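Local coordinates for tryptophan halogenase superfamily (Brevundimonas sp. BAL3, PDB 6FRL) that catalyses flavin-dependent halogenation and prefers bromination over chlorination, at the interface of chains A and B. Numbering follows the deposited sequence. Chains: chain A/B, Tryptophan halogenase superfamily.

The interface of chains A and B. Residues chain A 114, 434, 465-467; chain B 33-34, 366.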
ATOM      1  N   ILE A 114     -10.504   9.665 -11.558  1.00 55.16           N
ATOM      2  CA  ILE A 114     -11.770   9.305 -10.957  1.00 47.09           C
ATOM      3  C   ILE A 114     -12.096   7.883 -11.401  1.00 38.81           C
ATOM      4  O   ILE A 114     -11.856   7.489 -12.543  1.00 33.86           O
ATOM      5  CB  ILE A 114     -12.870  10.320 -11.336  1.00 50.67           C
ATOM      6  CG1 ILE A 114     -12.523  11.692 -10.743  1.00 54.13           C
ATOM      7  CG2 ILE A 114     -14.239   9.889 -10.820  1.00 47.88           C
ATOM      8  CD1 ILE A 114     -13.214  12.868 -11.413  1.00 54.14           C
ATOM      9  N   ARG A 434     -20.112   7.757   0.064  1.00 31.20           N
ATOM     10  CA  ARG A 434     -19.261   8.482  -0.895  1.00 30.70           C
ATOM     11  C   ARG A 434     -18.720   7.686  -2.096  1.00 28.82           C
ATOM     12  O   ARG A 434     -18.151   8.295  -3.022  1.00 26.66           O
ATOM     13  CB  ARG A 434     -18.130   9.129  -0.093  1.00 31.77           C
ATOM     14  CG  ARG A 434     -17.174  10.075  -0.808  1.00 34.91           C
ATOM     15  CD  ARG A 434     -17.863  11.164  -1.619  1.00 34.37           C
ATOM     16  NE  ARG A 434     -16.913  11.960  -2.388  1.00 34.22           N
ATOM     17  CZ  ARG A 434     -16.249  11.549  -3.479  1.00 35.90           C
ATOM     18  NH1 ARG A 434     -16.401  10.326  -3.958  1.00 35.80           N
ATOM     19  NH2 ARG A 434     -15.416  12.385  -4.113  1.00 36.17           N
ATOM     20  N   ASP A 465     -19.032  11.003  -7.052  1.00 68.10           N
ATOM     21  CA  ASP A 465     -18.056  12.119  -7.046  1.00 64.93           C
ATOM     22  C   ASP A 465     -18.556  13.291  -7.939  1.00 59.92           C
ATOM     23  O   ASP A 465     -18.776  13.061  -9.115  1.00 63.78           O
ATOM     24  CB  ASP A 465     -16.710  11.548  -7.542  1.00 61.70           C
ATOM     25  CG  ASP A 465     -15.550  12.529  -7.452  1.00 59.76           C
ATOM     26  OD1 ASP A 465     -15.717  13.761  -7.655  1.00 59.75           O
ATOM     27  OD2 ASP A 465     -14.433  12.029  -7.218  1.00 62.88           O
ATOM     28  N   PRO A 466     -18.716  14.531  -7.401  1.00 51.85           N
ATOM     29  CA  PRO A 466     -19.413  15.595  -8.188  1.00 52.51           C
ATOM     30  C   PRO A 466     -18.630  16.231  -9.334  1.00 53.58           C
ATOM     31  O   PRO A 466     -19.191  17.066 -10.040  1.00 57.24           O
ATOM     32  CB  PRO A 466     -19.724  16.675  -7.148  1.00 51.33           C
ATOM     33  CG  PRO A 466     -18.669  16.501  -6.124  1.00 52.54           C
ATOM     34  CD  PRO A 466     -18.237  15.046  -6.105  1.00 50.42           C
ATOM     35  N   ALA A 467     -17.354  15.876  -9.515  1.00 57.12           N
ATOM     36  CA  ALA A 467     -16.591  16.308 -10.717  1.00 58.40           C
ATOM     37  C   ALA A 467     -17.109  15.618 -11.978  1.00 53.79           C
ATOM     38  O   ALA A 467     -16.913  16.106 -13.098  1.00 60.97           O
ATOM     39  CB  ALA A 467     -15.095  16.034 -10.542  1.00 57.21           C
TER
ATOM     40  N   HIS B  33     -10.217  20.729 -11.729  1.00 28.32           N
ATOM     41  CA  HIS B  33     -10.979  19.526 -11.454  1.00 29.64           C
ATOM     42  C   HIS B  33     -12.489  19.724 -11.675  1.00 29.73           C
ATOM     43  O   HIS B  33     -13.162  18.820 -12.082  1.00 29.97           O
ATOM     44  CB  HIS B  33     -10.695  19.112 -10.025  1.00 30.43           C
ATOM     45  CG  HIS B  33     -11.215  17.770  -9.663  1.00 31.12           C
ATOM     46  ND1 HIS B  33     -12.079  17.558  -8.599  1.00 32.67           N
ATOM     47  CD2 HIS B  33     -10.943  16.557 -10.181  1.00 30.32           C
ATOM     48  CE1 HIS B  33     -12.318  16.264  -8.491  1.00 33.72           C
ATOM     49  NE2 HIS B  33     -11.647  15.637  -9.445  1.00 33.65           N
ATOM     50  N   PHE B  34     -12.992  20.921 -11.384  1.00 31.71           N
ATOM     51  CA  PHE B  34     -14.390  21.286 -11.556  1.00 31.50           C
ATOM     52  C   PHE B  34     -14.543  22.374 -12.652  1.00 31.58           C
ATOM     53  O   PHE B  34     -15.430  23.245 -12.531  1.00 32.21           O
ATOM     54  CB  PHE B  34     -14.935  21.865 -10.225  1.00 31.94           C
ATOM     55  CG  PHE B  34     -15.069  20.873  -9.105  1.00 29.50           C
ATOM     56  CD1 PHE B  34     -16.082  19.927  -9.123  1.00 29.30           C
ATOM     57  CD2 PHE B  34     -14.238  20.928  -7.989  1.00 30.35           C
ATOM     58  CE1 PHE B  34     -16.246  19.030  -8.061  1.00 29.15           C
ATOM     59  CE2 PHE B  34     -14.383  20.012  -6.937  1.00 29.87           C
ATOM     60  CZ  PHE B  34     -15.374  19.052  -6.980  1.00 28.47           C
ATOM     61  N   LYS B 366     -10.304  16.254  -3.019  1.00 31.22           N
ATOM     62  CA  LYS B 366     -10.921  15.781  -4.272  1.00 31.74           C
ATOM     63  C   LYS B 366     -11.442  14.332  -4.196  1.00 29.52           C
ATOM     64  O   LYS B 366     -12.580  14.063  -4.575  1.00 32.14           O
ATOM     65  CB  LYS B 366      -9.954  15.942  -5.451  1.00 31.73           C
ATOM     66  CG  LYS B 366      -9.643  17.408  -5.773  1.00 32.19           C
ATOM     67  CD  LYS B 366      -8.936  17.596  -7.111  1.00 35.18           C
ATOM     68  CE  LYS B 366      -7.482  17.142  -7.055  1.00 35.59           C
ATOM     69  NZ  LYS B 366      -6.904  17.140  -8.420  1.00 35.33           N
TER
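Two loops of chain A, the one holding A:Asp465 to A:Ala467 just ahead of the 3-10 helix 468-470 and the one with A:Ile114, meet the C-terminal ends of helices 20-33 and 354-367 of chain B. The methyl CB of A:Ala467 sits over one face of the B:His33 imidazole, displaced toward the rim and 3.7 Å from the ring centre, a CH-pi contact. A small side chain suits this place because it brings the loop backbone close to both B:His33 and B:Phe34. On the opposite face runs the aliphatic chain of B:Lys366, its CD 3.4 Å above the plane; a flat histidine ring can be packed on both sides, and lysine supplies the methylenes. CG of B:His33 points away from the backbone N (chi1 -170°), which carries the ring out toward chain A. There its NE2 meets CD1 of A:Ile114 at 3.7 Å, the longer branch of isoleucine being able to reach it.

B:Phe34, a flat apolar plate, brings its CE1 corner 3.6 Å from the backbone N of A:Ala467, while CG of A:Pro466 approaches the same corner at 4.0 Å. ND1 of B:His33 lies over the rim of one phenyl face, so the neighbouring rings support each other. Proline stiffens the loop and adds apolar surface.

A:Asp465, short enough to fold back on its own loop, accepts a hydrogen bond at OD1 from the A:Ala467 N (3.3 Å), on the anti side and 23° out of the carboxylate plane. Its OD2 forms a salt bridge with NH2 of A:Arg434 (3.3 Å), whose hydrogen bond is weak. Long enough to reach the boundary, arginine also brings NH2 within 3.3 Å of the B:Lys366 backbone O, an approach rather than a bond.

The patch hides 166 Å² and is one part of a two-fold symmetric interface; whether this dimer forms in solution the structure alone does not show. In the fold, it lies where the loop leading toward helix 473-492 packs beside helices 20-33 and 354-367 of the partner.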